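Local coordinates for nitroreductase FRM2 (Saccharomyces cerevisiae, PDB 4URP), which reduces 4-nitroquinoline N-oxide to 4-aminoquinoline N-oxide via the hydroxyamino intermediate, using NADH and FMN, and takes part in the oxidative stress response, at residues S50-R54 against A121-T125. Residues are numbered along the deposited sequence; the frame is centred on the assembly and turned at random.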
ATOM      1  N   SER A  50      13.576   0.131   6.857  1.00 55.36           N
ATOM      2  CA  SER A  50      13.181   0.697   8.138  1.00 67.39           C
ATOM      3  C   SER A  50      12.399  -0.313   8.965  1.00 59.98           C
ATOM      4  O   SER A  50      12.480  -0.312  10.193  1.00 53.64           O
ATOM      5  CB  SER A  50      12.356   1.968   7.928  1.00 65.03           C
ATOM      6  OG  SER A  50      11.266   1.729   7.057  1.00 59.25           O
ATOM      7  N   GLN A  51      11.645  -1.167   8.276  1.00 53.01           N
ATOM      8  CA  GLN A  51      10.864  -2.223   8.916  1.00 54.86           C
ATOM      9  C   GLN A  51       9.973  -1.673  10.027  1.00 64.60           C
ATOM     10  O   GLN A  51      10.008  -2.152  11.160  1.00 63.67           O
ATOM     11  CB  GLN A  51      11.795  -3.316   9.448  1.00 64.43           C
ATOM     12  CG  GLN A  51      12.670  -3.934   8.367  1.00 73.12           C
ATOM     13  CD  GLN A  51      13.679  -4.928   8.912  1.00 63.22           C
ATOM     14  OE1 GLN A  51      13.595  -5.345  10.065  1.00 49.57           O
ATOM     15  NE2 GLN A  51      14.645  -5.307   8.081  1.00 50.91           N
ATOM     16  N   VAL A  52       9.174  -0.667   9.686  1.00 66.73           N
ATOM     17  CA  VAL A  52       8.409   0.083  10.675  1.00 59.84           C
ATOM     18  C   VAL A  52       7.018  -0.480  10.940  1.00 64.32           C
ATOM     19  O   VAL A  52       6.470  -0.297  12.023  1.00 69.57           O
ATOM     20  CB  VAL A  52       8.266   1.561  10.264  1.00 63.25           C
ATOM     21  CG1 VAL A  52       9.615   2.255  10.308  1.00 71.30           C
ATOM     22  CG2 VAL A  52       7.639   1.674   8.885  1.00 62.12           C
ATOM     23  N   ASN A  53       6.442  -1.156   9.955  1.00 65.99           N
ATOM     24  CA  ASN A  53       5.077  -1.641  10.098  1.00 63.13           C
ATOM     25  C   ASN A  53       4.972  -2.953  10.864  1.00 54.75           C
ATOM     26  O   ASN A  53       5.632  -3.938  10.531  1.00 52.48           O
ATOM     27  CB  ASN A  53       4.387  -1.739   8.739  1.00 45.75           C
ATOM     28  CG  ASN A  53       5.270  -2.352   7.681  1.00 51.89           C
ATOM     29  OD1 ASN A  53       6.293  -2.966   7.983  1.00 74.42           O
ATOM     30  ND2 ASN A  53       4.879  -2.186   6.426  1.00 58.43           N
ATOM     31  N   ARG A  54       4.148  -2.947  11.905  1.00 55.82           N
ATOM     32  CA  ARG A  54       3.832  -4.162  12.641  1.00 58.02           C
ATOM     33  C   ARG A  54       2.327  -4.362  12.654  1.00 59.74           C
ATOM     34  O   ARG A  54       1.592  -3.619  12.004  1.00 56.00           O
ATOM     35  CB  ARG A  54       4.371  -4.097  14.071  1.00 62.07           C
ATOM     36  CG  ARG A  54       4.604  -2.695  14.590  1.00 55.76           C
ATOM     37  CD  ARG A  54       6.068  -2.316  14.488  1.00 62.12           C
ATOM     38  NE  ARG A  54       6.924  -3.496  14.456  1.00 60.83           N
ATOM     39  CZ  ARG A  54       8.248  -3.459  14.531  1.00 52.91           C
ATOM     40  NH1 ARG A  54       8.883  -2.300  14.657  1.00 42.64           N
ATOM     41  NH2 ARG A  54       8.938  -4.586  14.487  1.00 60.53           N
ATOM     42  N   ALA A 121       6.648   5.540   5.168  1.00 50.06           N
ATOM     43  CA  ALA A 121       6.100   4.603   6.137  1.00 39.20           C
ATOM     44  C   ALA A 121       4.607   4.423   5.909  1.00 51.60           C
ATOM     45  O   ALA A 121       4.054   3.353   6.154  1.00 58.65           O
ATOM     46  CB  ALA A 121       6.366   5.094   7.546  1.00 40.44           C
ATOM     47  N   ALA A 122       3.959   5.483   5.438  1.00 50.47           N
ATOM     48  CA  ALA A 122       2.536   5.435   5.136  1.00 43.44           C
ATOM     49  C   ALA A 122       2.298   4.611   3.882  1.00 54.25           C
ATOM     50  O   ALA A 122       1.242   4.001   3.714  1.00 56.19           O
ATOM     51  CB  ALA A 122       1.984   6.836   4.963  1.00 47.82           C
ATOM     52  N   HIS A 123       3.289   4.597   3.001  1.00 48.77           N
ATOM     53  CA  HIS A 123       3.224   3.781   1.797  1.00 51.39           C
ATOM     54  C   HIS A 123       3.233   2.302   2.140  1.00 56.11           C
ATOM     55  O   HIS A 123       2.382   1.544   1.683  1.00 50.82           O
ATOM     56  CB  HIS A 123       4.409   4.085   0.885  1.00 57.84           C
ATOM     57  CG  HIS A 123       4.284   5.371   0.141  1.00 55.74           C
ATOM     58  ND1 HIS A 123       4.227   6.605   0.765  1.00 66.93           N
ATOM     59  CD2 HIS A 123       4.200   5.639  -1.186  1.00 50.27           C
ATOM     60  CE1 HIS A 123       4.117   7.554  -0.125  1.00 66.40           C
ATOM     61  NE2 HIS A 123       4.096   6.995  -1.337  1.00 63.00           N
ATOM     62  N   THR A 124       4.199   1.895   2.955  1.00 53.61           N
ATOM     63  CA  THR A 124       4.394   0.480   3.237  1.00 56.71           C
ATOM     64  C   THR A 124       3.328  -0.107   4.157  1.00 61.58           C
ATOM     65  O   THR A 124       3.057  -1.305   4.107  1.00 63.95           O
ATOM     66  CB  THR A 124       5.782   0.197   3.829  1.00 53.35           C
ATOM     67  OG1 THR A 124       5.918  -1.209   4.053  1.00 60.11           O
ATOM     68  CG2 THR A 124       5.968   0.932   5.139  1.00 46.29           C
ATOM     69  N   THR A 125       2.724   0.729   4.994  1.00 61.03           N
ATOM     70  CA  THR A 125       1.697   0.233   5.900  1.00 65.61           C
ATOM     71  C   THR A 125       0.406  -0.055   5.145  1.00 64.03           C
ATOM     72  O   THR A 125      -0.330  -0.972   5.489  1.00 54.77           O
ATOM     73  CB  THR A 125       1.428   1.190   7.077  1.00 57.71           C
ATOM     74  OG1 THR A 125       0.492   0.584   7.976  1.00 46.79           O
ATOM     75  CG2 THR A 125       0.871   2.512   6.596  1.00 44.69           C
TER
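Residues 50-54 lie in the loop between helix 31-41 and strand 55-59, and they pass one face of helix 117-139 at residues 121-125. Gln-51 has left-handed backbone angles, and the chain extends from Asn-53 onward. CA of Asn-53 is 5.7 Å from CA of Thr-125, and CA of Val-52 is 6.8 Å from CA of Ala-121. Val-52 and Asn-53 both point toward the helix, while Gln-51 and Arg-54 point away. CG2 of Val-52 packs on CB of Ala-121 at 3.9 Å and lies 4.2 Å from CG2 of Thr-124. Asn-53 ND2 donates two weak hydrogen bonds to Thr-124, to OG1 at 2.8 Å and to the backbone O at 3.1 Å. Pro-102 and Thr-103 of helix 100-109 touch Val-52 too. On the dimer side of the helix, Ala-122 packs on Ala-122 of the second subunit. Within the nitroreductase-family fold, apolar packing and a buried amide with poorly directed bonds together join the loop entering strand 55-59 to a dimer-interface helix.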